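PDB 5GT9: 7beta-hydroxysteroid dehydrogenase from Collinsella aerofaciens ATCC 25986, which catalyses the NADPH-dependent reduction of the 7-oxo group of 7-oxolithocholate to give ursodeoxycholate, working as a homodimer. Local coordinates for residues 15-20 and 43-48; 82-87 and 133-138; 92-97 and 112-117; 182-187 and 231-236. All coordinates share one frame; numbering follows the deposited sequence.

Contact 1: 15-20 and 43-48; sequences GATEGV and EKLNVL. With NAP (NADP nicotinamide-adenine-dinucleotide phosphate), chain D.
Torsions in Thr17 and Lys44 set this contact: with chi1 -47° the methyl CG2 of Thr17 stands anti to the backbone N and OG1 beside it, while the chain of Lys44 bends at chi2 and chi4. CG2 therefore meets the root of the lysine, 3.6 Å from Lys44 CB, whereas Thr17 OG1 reaches the 2'-phosphate of NADP and donates to O1X at 2.7 Å. The bent chain crosses Glu18 at about a right angle and ends in a salt bridge, Lys44 NZ to Glu18 OE2 at 2.9 Å, weak as a hydrogen bond. Glu18 OE1 pairs with Arg41, so the carboxylate joins two cations; a glutamine here would probably leave Lys44 without its salt-bridge mate and take one carboxylate partner from Arg41, which also holds NADP. Beside this salt bridge, Leu45 CD2 lies 4.0 Å from Ala16 CB, and Leu48 CD2 packs 3.5 Å from Ala16 O. Further along, Val20 N donates to O1A of NADP at 2.7 Å. At Gly15, a CB would collide with the adenosine ribose. A glycine-rich turn between strand 10-14 and helix 19-30, set against that ribose and the diphosphate, is the cofactor-binding signature of the Rossmann fold in short-chain dehydrogenases.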
# COMPACT_ATOMS: atom_id res chain seq x y z
N GLY B 15 14.92 -19.68 2.49
CA GLY B 15 14.98 -18.63 1.44
C GLY B 15 15.74 -17.51 2.00
O GLY B 15 15.17 -16.50 2.44
N ALA B 16 17.07 -17.65 1.99
CA ALA B 16 17.87 -16.86 2.91
C ALA B 16 18.75 -15.81 2.28
O ALA B 16 19.37 -14.99 3.01
CB ALA B 16 18.71 -17.81 3.72
N THR B 17 18.86 -15.80 0.94
CA THR B 17 20.05 -15.22 0.30
C THR B 17 20.10 -13.71 0.37
O THR B 17 21.13 -13.13 0.60
CB THR B 17 20.15 -15.69 -1.16
OG1 THR B 17 19.95 -17.12 -1.19
CG2 THR B 17 21.54 -15.35 -1.78
N GLU B 18 18.93 -13.09 0.19
CA GLU B 18 18.85 -11.65 0.05
C GLU B 18 17.53 -11.24 0.70
O GLU B 18 16.79 -12.06 1.26
CB GLU B 18 18.82 -11.20 -1.43
CG GLU B 18 20.19 -11.12 -2.10
CD GLU B 18 20.17 -10.65 -3.57
OE1 GLU B 18 19.32 -11.10 -4.38
OE2 GLU B 18 21.04 -9.83 -3.94
N GLY B 19 17.36 -9.92 0.76
CA GLY B 19 16.07 -9.33 1.11
C GLY B 19 15.60 -9.70 2.51
O GLY B 19 16.35 -9.53 3.46
N VAL B 20 14.34 -10.13 2.62
CA VAL B 20 13.73 -10.49 3.93
C VAL B 20 14.44 -11.70 4.51
O VAL B 20 14.70 -11.76 5.73
CB VAL B 20 12.20 -10.76 3.76
CG1 VAL B 20 11.60 -11.24 5.08
CG2 VAL B 20 11.43 -9.54 3.30
N GLU B 43 26.90 -19.87 -3.81
CA GLU B 43 28.05 -18.97 -3.63
C GLU B 43 27.66 -17.72 -2.83
O GLU B 43 28.31 -17.38 -1.86
CB GLU B 43 28.64 -18.51 -4.96
CG GLU B 43 30.01 -17.91 -4.78
CD GLU B 43 30.25 -16.67 -5.63
OE1 GLU B 43 31.09 -16.75 -6.55
OE2 GLU B 43 29.60 -15.61 -5.38
N LYS B 44 26.55 -17.10 -3.21
CA LYS B 44 26.09 -15.94 -2.51
C LYS B 44 25.78 -16.27 -1.03
O LYS B 44 26.05 -15.47 -0.13
CB LYS B 44 24.85 -15.41 -3.25
CG LYS B 44 24.64 -13.95 -3.17
CD LYS B 44 24.09 -13.43 -4.49
CE LYS B 44 23.81 -11.94 -4.41
NZ LYS B 44 23.28 -11.54 -3.08
N LEU B 45 25.20 -17.43 -0.77
CA LEU B 45 24.91 -17.85 0.60
C LEU B 45 26.23 -17.99 1.41
O LEU B 45 26.27 -17.67 2.60
CB LEU B 45 24.14 -19.18 0.61
CG LEU B 45 22.63 -19.03 0.20
CD1 LEU B 45 22.02 -20.32 -0.27
CD2 LEU B 45 21.80 -18.42 1.30
N ASN B 46 27.24 -18.61 0.80
CA ASN B 46 28.56 -18.71 1.43
C ASN B 46 29.14 -17.36 1.80
O ASN B 46 29.77 -17.21 2.88
CB ASN B 46 29.53 -19.45 0.49
CG ASN B 46 29.29 -20.93 0.47
OD1 ASN B 46 28.81 -21.48 1.44
ND2 ASN B 46 29.64 -21.59 -0.63
N VAL B 47 28.98 -16.37 0.94
CA VAL B 47 29.49 -15.04 1.24
C VAL B 47 28.75 -14.43 2.43
O VAL B 47 29.36 -13.99 3.39
CB VAL B 47 29.43 -14.09 0.02
CG1 VAL B 47 29.81 -12.69 0.43
CG2 VAL B 47 30.32 -14.57 -1.11
N LEU B 48 27.41 -14.47 2.38
CA LEU B 48 26.59 -14.09 3.52
C LEU B 48 26.94 -14.82 4.80
O LEU B 48 27.01 -14.20 5.87
CB LEU B 48 25.10 -14.33 3.20
CG LEU B 48 24.14 -13.89 4.30
CD1 LEU B 48 24.32 -12.45 4.67
CD2 LEU B 48 22.71 -14.14 3.80
PA NAP D . 13.47 -12.09 -0.83
O1A NAP D . 13.26 -11.40 0.50
O2A NAP D . 14.73 -11.77 -1.58
O5B NAP D . 13.47 -13.68 -0.62
C5B NAP D . 14.51 -14.27 0.13
C4B NAP D . 15.22 -15.36 -0.67
O4B NAP D . 14.47 -16.55 -0.81
C3B NAP D . 15.55 -14.92 -2.08
O3B NAP D . 16.64 -14.01 -2.06
C2B NAP D . 15.80 -16.23 -2.77
O2B NAP D . 17.23 -16.40 -2.94
C1B NAP D . 15.11 -17.25 -1.84
N9A NAP D . 14.27 -18.06 -2.69
C8A NAP D . 13.32 -17.65 -3.61
N7A NAP D . 12.82 -18.71 -4.24
C5A NAP D . 13.40 -19.81 -3.75
C6A NAP D . 13.37 -21.20 -4.06
N6A NAP D . 12.50 -21.73 -4.99
N1A NAP D . 14.12 -21.99 -3.29
C2A NAP D . 14.97 -21.53 -2.33
N3A NAP D . 15.07 -20.26 -2.03
C4A NAP D . 14.33 -19.37 -2.71
O3 NAP D . 12.26 -12.12 -1.90
PN NAP D . 10.84 -11.38 -1.92
O1N NAP D . 10.24 -11.64 -3.31
O2N NAP D . 11.07 -9.98 -1.39
O5D NAP D . 9.96 -12.32 -0.95
C5D NAP D . 10.29 -12.46 0.43
C4D NAP D . 8.97 -12.70 1.18
O4D NAP D . 8.33 -11.44 1.41
C3D NAP D . 7.98 -13.57 0.44
O3D NAP D . 7.38 -14.50 1.32
C2D NAP D . 6.98 -12.60 -0.12
O2D NAP D . 5.69 -13.15 -0.38
C1D NAP D . 6.99 -11.48 0.93
N1N NAP D . 6.57 -10.20 0.33
C2N NAP D . 7.53 -9.39 -0.21
C3N NAP D . 7.16 -8.21 -0.82
C7N NAP D . 8.16 -7.27 -1.40
O7N NAP D . 7.73 -6.17 -1.68
N7N NAP D . 9.49 -7.57 -1.50
C4N NAP D . 5.83 -7.84 -0.82
C5N NAP D . 4.88 -8.63 -0.20
C6N NAP D . 5.29 -9.86 0.34
P2B NAP D . 17.82 -17.50 -4.02
O1X NAP D . 19.34 -17.53 -3.80
O2X NAP D . 17.24 -18.81 -3.81
O3X NAP D . 17.53 -16.85 -5.37

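Contact 2: 82-87 and 133-138; sequences GLDMGF and QDRGAV
Charge pairing joins Asp84 to Arg135 at the edge of the contact. The guanidinium meets the carboxylate end-on, NH2 to OD1 at 2.9 Å and NH1 to OD2 at 3.0 Å, with the two planes only 26° apart. The first bond is nearly straight (171°) and uses the syn lone pair of OD1; the second is tilted from both planes. Each group has a further partner, since Asp84 OD2 accepts from Glu9 N and Arg135 NH1 donates to Tyr7 O.

Hydrogen bonds of a side-chain amide come next. Gln133 NE2 spends both hydrogens in the plane of its amide, one on Met85 O across the contact and one on Arg135 O, each at 2.9 Å, which fixes the rotation of the amide. A water links Gln133 OE1 to Met85 N. The same NE2 lies over one face of the Arg135 guanidinium, toward its rim.

Backbone pairing is parallel: Ala137 N donates to Gly86 O at 2.8 Å, and Phe87 CA makes a CA-H...O contact of 3.2 Å with Ala137 O.

Apolar packing is carried by Phe87, whose ring atom CD1 lies 3.8 Å from Ala137 CB. Phe24 and Ile28 of helix 19-30 also touch this ring. Strands 85-90 and 136-143, joined through helix 105-133, form a beta-alpha-beta crossover unit of the Rossmann fold.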
# COMPACT_ATOMS: atom_id res chain seq x y z
N GLY B 82 20.05 -33.84 13.82
CA GLY B 82 21.13 -33.89 14.80
C GLY B 82 21.39 -32.54 15.46
O GLY B 82 22.01 -32.49 16.50
N LEU B 83 20.95 -31.46 14.80
CA LEU B 83 21.09 -30.12 15.38
C LEU B 83 20.01 -29.85 16.40
O LEU B 83 18.87 -30.26 16.21
CB LEU B 83 21.03 -29.07 14.27
CG LEU B 83 22.07 -29.19 13.16
CD1 LEU B 83 21.88 -28.02 12.19
CD2 LEU B 83 23.49 -29.17 13.71
N ASP B 84 20.33 -29.09 17.45
CA ASP B 84 19.30 -28.56 18.33
C ASP B 84 18.61 -27.39 17.66
O ASP B 84 19.21 -26.36 17.47
CB ASP B 84 19.89 -28.09 19.64
CG ASP B 84 18.85 -27.74 20.66
OD1 ASP B 84 18.33 -28.66 21.32
OD2 ASP B 84 18.51 -26.54 20.85
N MET B 85 17.36 -27.58 17.28
CA MET B 85 16.65 -26.63 16.47
C MET B 85 15.77 -25.82 17.35
O MET B 85 15.06 -26.34 18.18
CB MET B 85 15.78 -27.34 15.40
CG MET B 85 16.58 -28.10 14.36
SD MET B 85 17.86 -27.21 13.51
CE MET B 85 17.00 -25.85 12.70
N GLY B 86 15.79 -24.50 17.14
CA GLY B 86 14.92 -23.61 17.85
C GLY B 86 13.99 -22.68 17.08
O GLY B 86 13.07 -22.11 17.67
N PHE B 87 14.26 -22.47 15.80
CA PHE B 87 13.55 -21.51 14.99
C PHE B 87 13.47 -21.97 13.51
O PHE B 87 14.41 -22.54 12.94
CB PHE B 87 14.21 -20.15 15.05
CG PHE B 87 13.50 -19.09 14.27
CD1 PHE B 87 12.38 -18.40 14.82
CD2 PHE B 87 13.93 -18.73 13.02
CE1 PHE B 87 11.75 -17.38 14.10
CE2 PHE B 87 13.28 -17.71 12.32
CZ PHE B 87 12.22 -17.04 12.87
N GLN B 133 9.70 -31.23 22.03
CA GLN B 133 10.66 -30.68 23.05
C GLN B 133 10.03 -29.48 23.78
O GLN B 133 10.63 -28.88 24.65
CB GLN B 133 11.97 -30.33 22.40
CG GLN B 133 11.92 -29.08 21.51
CD GLN B 133 13.14 -28.91 20.66
OE1 GLN B 133 13.96 -29.79 20.50
NE2 GLN B 133 13.26 -27.70 20.03
N ASP B 134 8.79 -29.16 23.48
CA ASP B 134 8.09 -28.04 24.05
C ASP B 134 8.92 -26.78 24.10
O ASP B 134 8.88 -26.03 25.08
CB ASP B 134 7.53 -28.33 25.45
CG ASP B 134 6.47 -27.34 25.84
OD1 ASP B 134 5.71 -26.82 24.99
OD2 ASP B 134 6.34 -27.05 27.03
N ARG B 135 9.60 -26.51 23.00
CA ARG B 135 10.25 -25.24 22.81
C ARG B 135 10.61 -24.99 21.33
O ARG B 135 11.06 -25.85 20.62
CB ARG B 135 11.50 -25.16 23.70
CG ARG B 135 12.69 -25.86 23.21
CD ARG B 135 13.88 -25.55 24.07
NE ARG B 135 14.70 -26.74 24.08
CZ ARG B 135 15.59 -27.07 23.15
NH1 ARG B 135 15.78 -26.28 22.07
NH2 ARG B 135 16.29 -28.19 23.28
N GLY B 136 10.39 -23.76 20.87
CA GLY B 136 10.72 -23.47 19.49
C GLY B 136 9.94 -22.26 19.04
O GLY B 136 9.02 -21.82 19.69
N ALA B 137 10.33 -21.73 17.90
CA ALA B 137 9.58 -20.66 17.31
C ALA B 137 9.51 -20.73 15.78
O ALA B 137 10.41 -21.20 15.15
CB ALA B 137 10.18 -19.34 17.75
N VAL B 138 8.37 -20.33 15.23
CA VAL B 138 8.18 -20.20 13.82
C VAL B 138 7.61 -18.82 13.47
O VAL B 138 6.63 -18.42 14.06
CB VAL B 138 7.25 -21.28 13.29
CG1 VAL B 138 7.15 -21.15 11.79
CG2 VAL B 138 7.73 -22.69 13.65
O HOH W 1 15.90 -29.84 18.46

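Contact 3: 92-97 and 112-117; sequences ACLHSF and INVNVV. With NAP (NADP nicotinamide-adenine-dinucleotide phosphate), chain D.
Val114 sets its two methyls against the loop 92-97: CG2 lies 3.8 Å from Leu94 CB, and CG1 rests 3.7 Å from Leu94 N. Its side chain crosses that of Leu94 at about a right angle. CG1 is anti to the backbone N (chi1 179°), a setting that directs CG1 at the loop backbone and CG2 at the leucine and at the adenine amine, 3.8 Å from N6A of NADP.

Asn115 holds the same loop by polar bonds, with OD1 accepting from Leu94 N at 3.2 Å and ND2 donating to Leu94 O at 3.1 Å. The second bond is nearly straight (174°) and lies close to both the amide and the carbonyl planes; in the first, the donor is tilted 15° from the Asn115 carbonyl plane.

The loop's other side meets the cofactor, with Ala92 CB 3.6 Å from adenine C4A and Cys93 CB 3.6 Å from O2D of the nicotinamide ribose. Tyr156 and Lys160 both touch Cys93. In the helix, Ile112 O accepts from both Val116 N and Val117 N, marking a wider pi-type turn. With Asn115 in that turn clasping the loop, the arrangement resembles the asparagine-bearing helix of classical short-chain dehydrogenases.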
# COMPACT_ATOMS: atom_id res chain seq x y z
N ALA B 92 10.75 -17.71 1.36
CA ALA B 92 10.74 -17.76 -0.13
C ALA B 92 9.30 -17.69 -0.66
O ALA B 92 8.38 -18.22 -0.08
CB ALA B 92 11.37 -19.04 -0.66
N CYS B 93 9.19 -17.10 -1.85
CA CYS B 93 7.93 -17.16 -2.58
C CYS B 93 8.24 -17.28 -4.07
O CYS B 93 9.34 -16.98 -4.52
CB CYS B 93 7.13 -15.89 -2.24
SG CYS B 93 7.63 -14.44 -3.16
N LEU B 94 7.25 -17.68 -4.83
CA LEU B 94 7.32 -17.65 -6.29
C LEU B 94 6.01 -17.14 -6.81
O LEU B 94 4.92 -17.58 -6.38
CB LEU B 94 7.56 -19.06 -6.86
CG LEU B 94 7.61 -19.15 -8.40
CD1 LEU B 94 8.75 -18.36 -8.98
CD2 LEU B 94 7.73 -20.60 -8.82
N HIS B 95 6.08 -16.20 -7.75
CA HIS B 95 4.88 -15.86 -8.49
C HIS B 95 5.21 -15.66 -9.96
O HIS B 95 6.38 -15.87 -10.37
CB HIS B 95 4.19 -14.68 -7.83
CG HIS B 95 5.06 -13.46 -7.66
ND1 HIS B 95 5.49 -12.70 -8.72
CD2 HIS B 95 5.61 -12.90 -6.55
CE1 HIS B 95 6.25 -11.71 -8.27
NE2 HIS B 95 6.33 -11.81 -6.95
N SER B 96 4.20 -15.45 -10.80
CA SER B 96 4.38 -15.51 -12.24
C SER B 96 3.21 -14.80 -12.85
O SER B 96 2.11 -15.25 -12.73
CB SER B 96 4.42 -16.97 -12.72
OG SER B 96 4.90 -17.01 -14.08
N PHE B 97 3.48 -13.69 -13.53
CA PHE B 97 2.45 -12.88 -14.15
C PHE B 97 1.70 -13.60 -15.24
O PHE B 97 2.28 -14.18 -16.13
CB PHE B 97 3.08 -11.61 -14.71
CG PHE B 97 2.14 -10.76 -15.49
CD1 PHE B 97 1.21 -9.94 -14.82
CD2 PHE B 97 2.16 -10.76 -16.89
CE1 PHE B 97 0.33 -9.16 -15.56
CE2 PHE B 97 1.27 -10.00 -17.61
CZ PHE B 97 0.37 -9.18 -16.94
N ILE B 112 2.89 -24.08 -6.72
CA ILE B 112 2.36 -24.97 -5.71
C ILE B 112 3.50 -25.51 -4.82
O ILE B 112 3.37 -25.58 -3.57
CB ILE B 112 1.59 -26.18 -6.36
CG1 ILE B 112 0.24 -25.70 -6.83
CG2 ILE B 112 1.39 -27.32 -5.34
CD1 ILE B 112 -0.42 -26.63 -7.83
N ASN B 113 4.62 -25.83 -5.43
CA ASN B 113 5.73 -26.34 -4.65
C ASN B 113 6.33 -25.33 -3.74
O ASN B 113 6.55 -25.63 -2.53
CB ASN B 113 6.76 -27.01 -5.56
CG ASN B 113 6.30 -28.35 -6.10
OD1 ASN B 113 5.45 -28.99 -5.52
ND2 ASN B 113 6.92 -28.81 -7.18
N VAL B 114 6.54 -24.09 -4.22
CA VAL B 114 7.21 -23.09 -3.36
C VAL B 114 6.28 -22.63 -2.24
O VAL B 114 6.64 -22.63 -1.05
CB VAL B 114 7.72 -21.84 -4.13
CG1 VAL B 114 8.36 -20.85 -3.20
CG2 VAL B 114 8.74 -22.25 -5.21
N ASN B 115 5.08 -22.28 -2.63
CA ASN B 115 4.17 -21.60 -1.69
C ASN B 115 3.33 -22.51 -0.80
O ASN B 115 2.81 -22.03 0.22
CB ASN B 115 3.27 -20.64 -2.39
CG ASN B 115 3.99 -19.67 -3.30
OD1 ASN B 115 5.03 -19.09 -2.94
ND2 ASN B 115 3.45 -19.45 -4.44
N VAL B 116 3.15 -23.78 -1.19
CA VAL B 116 2.27 -24.69 -0.50
C VAL B 116 3.03 -25.93 -0.04
O VAL B 116 3.02 -26.26 1.18
CB VAL B 116 1.00 -25.10 -1.35
CG1 VAL B 116 0.09 -26.03 -0.61
CG2 VAL B 116 0.22 -23.85 -1.69
N VAL B 117 3.58 -26.69 -0.99
CA VAL B 117 4.04 -28.07 -0.62
C VAL B 117 5.33 -28.01 0.20
O VAL B 117 5.39 -28.64 1.28
CB VAL B 117 4.19 -28.98 -1.84
CG1 VAL B 117 4.78 -30.36 -1.45
CG2 VAL B 117 2.82 -29.13 -2.49
PA NAP D . 13.47 -12.09 -0.83
O1A NAP D . 13.26 -11.40 0.50
O2A NAP D . 14.73 -11.77 -1.58
O5B NAP D . 13.47 -13.68 -0.62
C5B NAP D . 14.51 -14.27 0.13
C4B NAP D . 15.22 -15.36 -0.67
O4B NAP D . 14.47 -16.55 -0.81
C3B NAP D . 15.55 -14.92 -2.08
O3B NAP D . 16.64 -14.01 -2.06
C2B NAP D . 15.80 -16.23 -2.77
O2B NAP D . 17.23 -16.40 -2.94
C1B NAP D . 15.11 -17.25 -1.84
N9A NAP D . 14.27 -18.06 -2.69
C8A NAP D . 13.32 -17.65 -3.61
N7A NAP D . 12.82 -18.71 -4.24
C5A NAP D . 13.40 -19.81 -3.75
C6A NAP D . 13.37 -21.20 -4.06
N6A NAP D . 12.50 -21.73 -4.99
N1A NAP D . 14.12 -21.99 -3.29
C2A NAP D . 14.97 -21.53 -2.33
N3A NAP D . 15.07 -20.26 -2.03
C4A NAP D . 14.33 -19.37 -2.71
O3 NAP D . 12.26 -12.12 -1.90
PN NAP D . 10.84 -11.38 -1.92
O1N NAP D . 10.24 -11.64 -3.31
O2N NAP D . 11.07 -9.98 -1.39
O5D NAP D . 9.96 -12.32 -0.95
C5D NAP D . 10.29 -12.46 0.43
C4D NAP D . 8.97 -12.70 1.18
O4D NAP D . 8.33 -11.44 1.41
C3D NAP D . 7.98 -13.57 0.44
O3D NAP D . 7.38 -14.50 1.32
C2D NAP D . 6.98 -12.60 -0.12
O2D NAP D . 5.69 -13.15 -0.38
C1D NAP D . 6.99 -11.48 0.93
N1N NAP D . 6.57 -10.20 0.33
C2N NAP D . 7.53 -9.39 -0.21
C3N NAP D . 7.16 -8.21 -0.82
C7N NAP D . 8.16 -7.27 -1.40
O7N NAP D . 7.73 -6.17 -1.68
N7N NAP D . 9.49 -7.57 -1.50
C4N NAP D . 5.83 -7.84 -0.82
C5N NAP D . 4.88 -8.63 -0.20
C6N NAP D . 5.29 -9.86 0.34
P2B NAP D . 17.82 -17.50 -4.02
O1X NAP D . 19.34 -17.53 -3.80
O2X NAP D . 17.24 -18.81 -3.81
O3X NAP D . 17.53 -16.85 -5.37
O HOH W 2 5.64 -18.28 -0.26

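Contact 4: 182-187 and 231-236; sequences EVITLG and VIAGQR. With NAP (NADP nicotinamide-adenine-dinucleotide phosphate), chain D.
Strands 182-186 and 231-232 run parallel, Ile184 paired with Val231 and Thr185 with Ile232, held by three backbone bonds: Val231 N to Val183 O (3.0 Å), Thr185 N to Val231 O (2.8 Å) and Ala233 N to Thr185 O (3.0 Å). On the face of Ile184 and Val231, Ile184 has CG1 anti to the backbone N (chi1 -171°), and this carries CD1 across to Val231 CG1 at 3.8 Å and to Ala233 CB at 3.9 Å. Were this isoleucine cut back to alanine, a gap would probably open between Val231 and Ala233, whose methyls would lose the CD1 that touches both. Glu182 OE2 lies 3.5 Å from Val231 CG2 and finds no polar partner in the model.

These are the last two strands of the seven-stranded parallel sheet of the Rossmann fold, and the C-terminal end of strand 179-186 meets the cofactor. Leu186 sends CD2 to Ala233 CB (3.7 Å), while its CB and CD1 lean on the nicotinamide and its ribose; Gly187 O is 3.1 Å from the nicotinamide C4N. On the other face, that of Thr185 and Ile232, Thr185 CB packs loosely on Ile232 CG1. Past Gly234, the N-cap of helix 235-247, Arg236 forms a salt bridge with Glu18 of the second subunit.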
# COMPACT_ATOMS: atom_id res chain seq x y z
N GLU B 182 4.04 -17.29 14.73
CA GLU B 182 3.49 -16.04 14.23
C GLU B 182 3.57 -16.06 12.69
O GLU B 182 4.49 -16.64 12.13
CB GLU B 182 4.31 -14.85 14.71
CG GLU B 182 3.76 -13.50 14.34
CD GLU B 182 4.76 -12.40 14.57
OE1 GLU B 182 5.49 -12.44 15.60
OE2 GLU B 182 4.89 -11.53 13.66
N VAL B 183 2.61 -15.39 12.07
CA VAL B 183 2.73 -15.06 10.63
C VAL B 183 2.83 -13.57 10.56
O VAL B 183 2.02 -12.86 11.20
CB VAL B 183 1.56 -15.65 9.77
CG1 VAL B 183 0.18 -15.41 10.34
CG2 VAL B 183 1.65 -15.15 8.34
N ILE B 184 3.76 -13.11 9.76
CA ILE B 184 3.88 -11.66 9.47
C ILE B 184 3.66 -11.44 7.99
O ILE B 184 4.29 -12.12 7.13
CB ILE B 184 5.23 -11.06 9.94
CG1 ILE B 184 5.14 -9.49 9.79
CG2 ILE B 184 6.39 -11.66 9.20
CD1 ILE B 184 5.85 -8.71 10.83
N THR B 185 2.70 -10.56 7.70
CA THR B 185 2.17 -10.32 6.35
C THR B 185 2.81 -9.02 5.85
O THR B 185 2.65 -7.99 6.49
CB THR B 185 0.65 -10.20 6.39
OG1 THR B 185 0.10 -11.48 6.75
CG2 THR B 185 0.10 -9.77 5.05
N LEU B 186 3.65 -9.14 4.82
CA LEU B 186 4.31 -7.98 4.25
C LEU B 186 3.53 -7.32 3.11
O LEU B 186 2.85 -7.96 2.35
CB LEU B 186 5.70 -8.42 3.72
CG LEU B 186 6.64 -9.07 4.73
CD1 LEU B 186 8.07 -9.13 4.19
CD2 LEU B 186 6.60 -8.54 6.11
N GLY B 187 3.70 -6.00 3.03
CA GLY B 187 3.44 -5.28 1.82
C GLY B 187 4.75 -4.99 1.14
O GLY B 187 5.76 -5.67 1.36
N VAL B 231 0.23 -10.71 12.24
CA VAL B 231 0.71 -9.33 12.26
C VAL B 231 0.85 -8.90 10.82
O VAL B 231 1.32 -9.68 9.98
CB VAL B 231 2.09 -9.28 12.92
CG1 VAL B 231 2.70 -7.88 12.86
CG2 VAL B 231 1.96 -9.69 14.37
N ILE B 232 0.48 -7.65 10.55
CA ILE B 232 0.72 -7.00 9.24
C ILE B 232 1.81 -5.97 9.48
O ILE B 232 1.66 -5.08 10.33
CB ILE B 232 -0.57 -6.34 8.73
CG1 ILE B 232 -1.66 -7.41 8.49
CG2 ILE B 232 -0.31 -5.59 7.45
CD1 ILE B 232 -3.07 -6.87 8.39
N ALA B 233 2.94 -6.09 8.76
CA ALA B 233 4.09 -5.28 9.02
C ALA B 233 3.81 -3.83 8.60
O ALA B 233 3.42 -3.57 7.46
CB ALA B 233 5.31 -5.80 8.27
N GLY B 234 4.06 -2.94 9.55
CA GLY B 234 3.98 -1.49 9.32
C GLY B 234 2.57 -0.97 9.56
O GLY B 234 1.59 -1.55 9.12
N GLN B 235 2.47 0.16 10.23
CA GLN B 235 1.16 0.70 10.56
C GLN B 235 0.32 1.00 9.37
O GLN B 235 -0.92 0.88 9.37
CB GLN B 235 1.32 1.95 11.43
CG GLN B 235 0.04 2.35 12.14
CD GLN B 235 -0.52 1.31 13.15
OE1 GLN B 235 0.21 0.71 13.97
NE2 GLN B 235 -1.86 1.16 13.16
N ARG B 236 0.95 1.53 8.34
CA ARG B 236 0.23 1.91 7.17
C ARG B 236 -0.44 0.74 6.47
O ARG B 236 -1.58 0.83 6.06
CB ARG B 236 1.22 2.57 6.29
CG ARG B 236 0.89 2.63 4.87
CD ARG B 236 1.76 3.72 4.35
NE ARG B 236 1.00 4.62 3.53
CZ ARG B 236 1.54 5.61 2.86
NH1 ARG B 236 0.76 6.37 2.13
NH2 ARG B 236 2.85 5.85 2.94
PA NAP D . 13.47 -12.09 -0.83
O1A NAP D . 13.26 -11.40 0.50
O2A NAP D . 14.73 -11.77 -1.58
O5B NAP D . 13.47 -13.68 -0.62
C5B NAP D . 14.51 -14.27 0.13
C4B NAP D . 15.22 -15.36 -0.67
O4B NAP D . 14.47 -16.55 -0.81
C3B NAP D . 15.55 -14.92 -2.08
O3B NAP D . 16.64 -14.01 -2.06
C2B NAP D . 15.80 -16.23 -2.77
O2B NAP D . 17.23 -16.40 -2.94
C1B NAP D . 15.11 -17.25 -1.84
N9A NAP D . 14.27 -18.06 -2.69
C8A NAP D . 13.32 -17.65 -3.61
N7A NAP D . 12.82 -18.71 -4.24
C5A NAP D . 13.40 -19.81 -3.75
C6A NAP D . 13.37 -21.20 -4.06
N6A NAP D . 12.50 -21.73 -4.99
N1A NAP D . 14.12 -21.99 -3.29
C2A NAP D . 14.97 -21.53 -2.33
N3A NAP D . 15.07 -20.26 -2.03
C4A NAP D . 14.33 -19.37 -2.71
O3 NAP D . 12.26 -12.12 -1.90
PN NAP D . 10.84 -11.38 -1.92
O1N NAP D . 10.24 -11.64 -3.31
O2N NAP D . 11.07 -9.98 -1.39
O5D NAP D . 9.96 -12.32 -0.95
C5D NAP D . 10.29 -12.46 0.43
C4D NAP D . 8.97 -12.70 1.18
O4D NAP D . 8.33 -11.44 1.41
C3D NAP D . 7.98 -13.57 0.44
O3D NAP D . 7.38 -14.50 1.32
C2D NAP D . 6.98 -12.60 -0.12
O2D NAP D . 5.69 -13.15 -0.38
C1D NAP D . 6.99 -11.48 0.93
N1N NAP D . 6.57 -10.20 0.33
C2N NAP D . 7.53 -9.39 -0.21
C3N NAP D . 7.16 -8.21 -0.82
C7N NAP D . 8.16 -7.27 -1.40
O7N NAP D . 7.73 -6.17 -1.68
N7N NAP D . 9.49 -7.57 -1.50
C4N NAP D . 5.83 -7.84 -0.82
C5N NAP D . 4.88 -8.63 -0.20
C6N NAP D . 5.29 -9.86 0.34
P2B NAP D . 17.82 -17.50 -4.02
O1X NAP D . 19.34 -17.53 -3.80
O2X NAP D . 17.24 -18.81 -3.81
O3X NAP D . 17.53 -16.85 -5.37
O HOH W 3 -0.68 -11.56 9.06

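How the contacts relate
All four contacts are largely buried. The centres of contacts 3 and 4 lie about 11 Å from the centre of the chain, that of contact 1 about 14 Å and that of contact 2 about 18 Å, the outermost. Contacts 2 and 4 hold the parallel sheet and meet where Val138 O probably accepts from Glu182 N; contact 2 adds a polar edge to its backbone pairing, while contact 4 is mostly apolar around it. Contacts 1 and 3 join loops to helices beside NADP. A salt bridge marks contact 1, an amide clasp contact 3, which is nested in the chain between the strands of contact 2. Contacts 1, 3 and 4 touch the cofactor; contacts 3 and 4 also reach the second subunit.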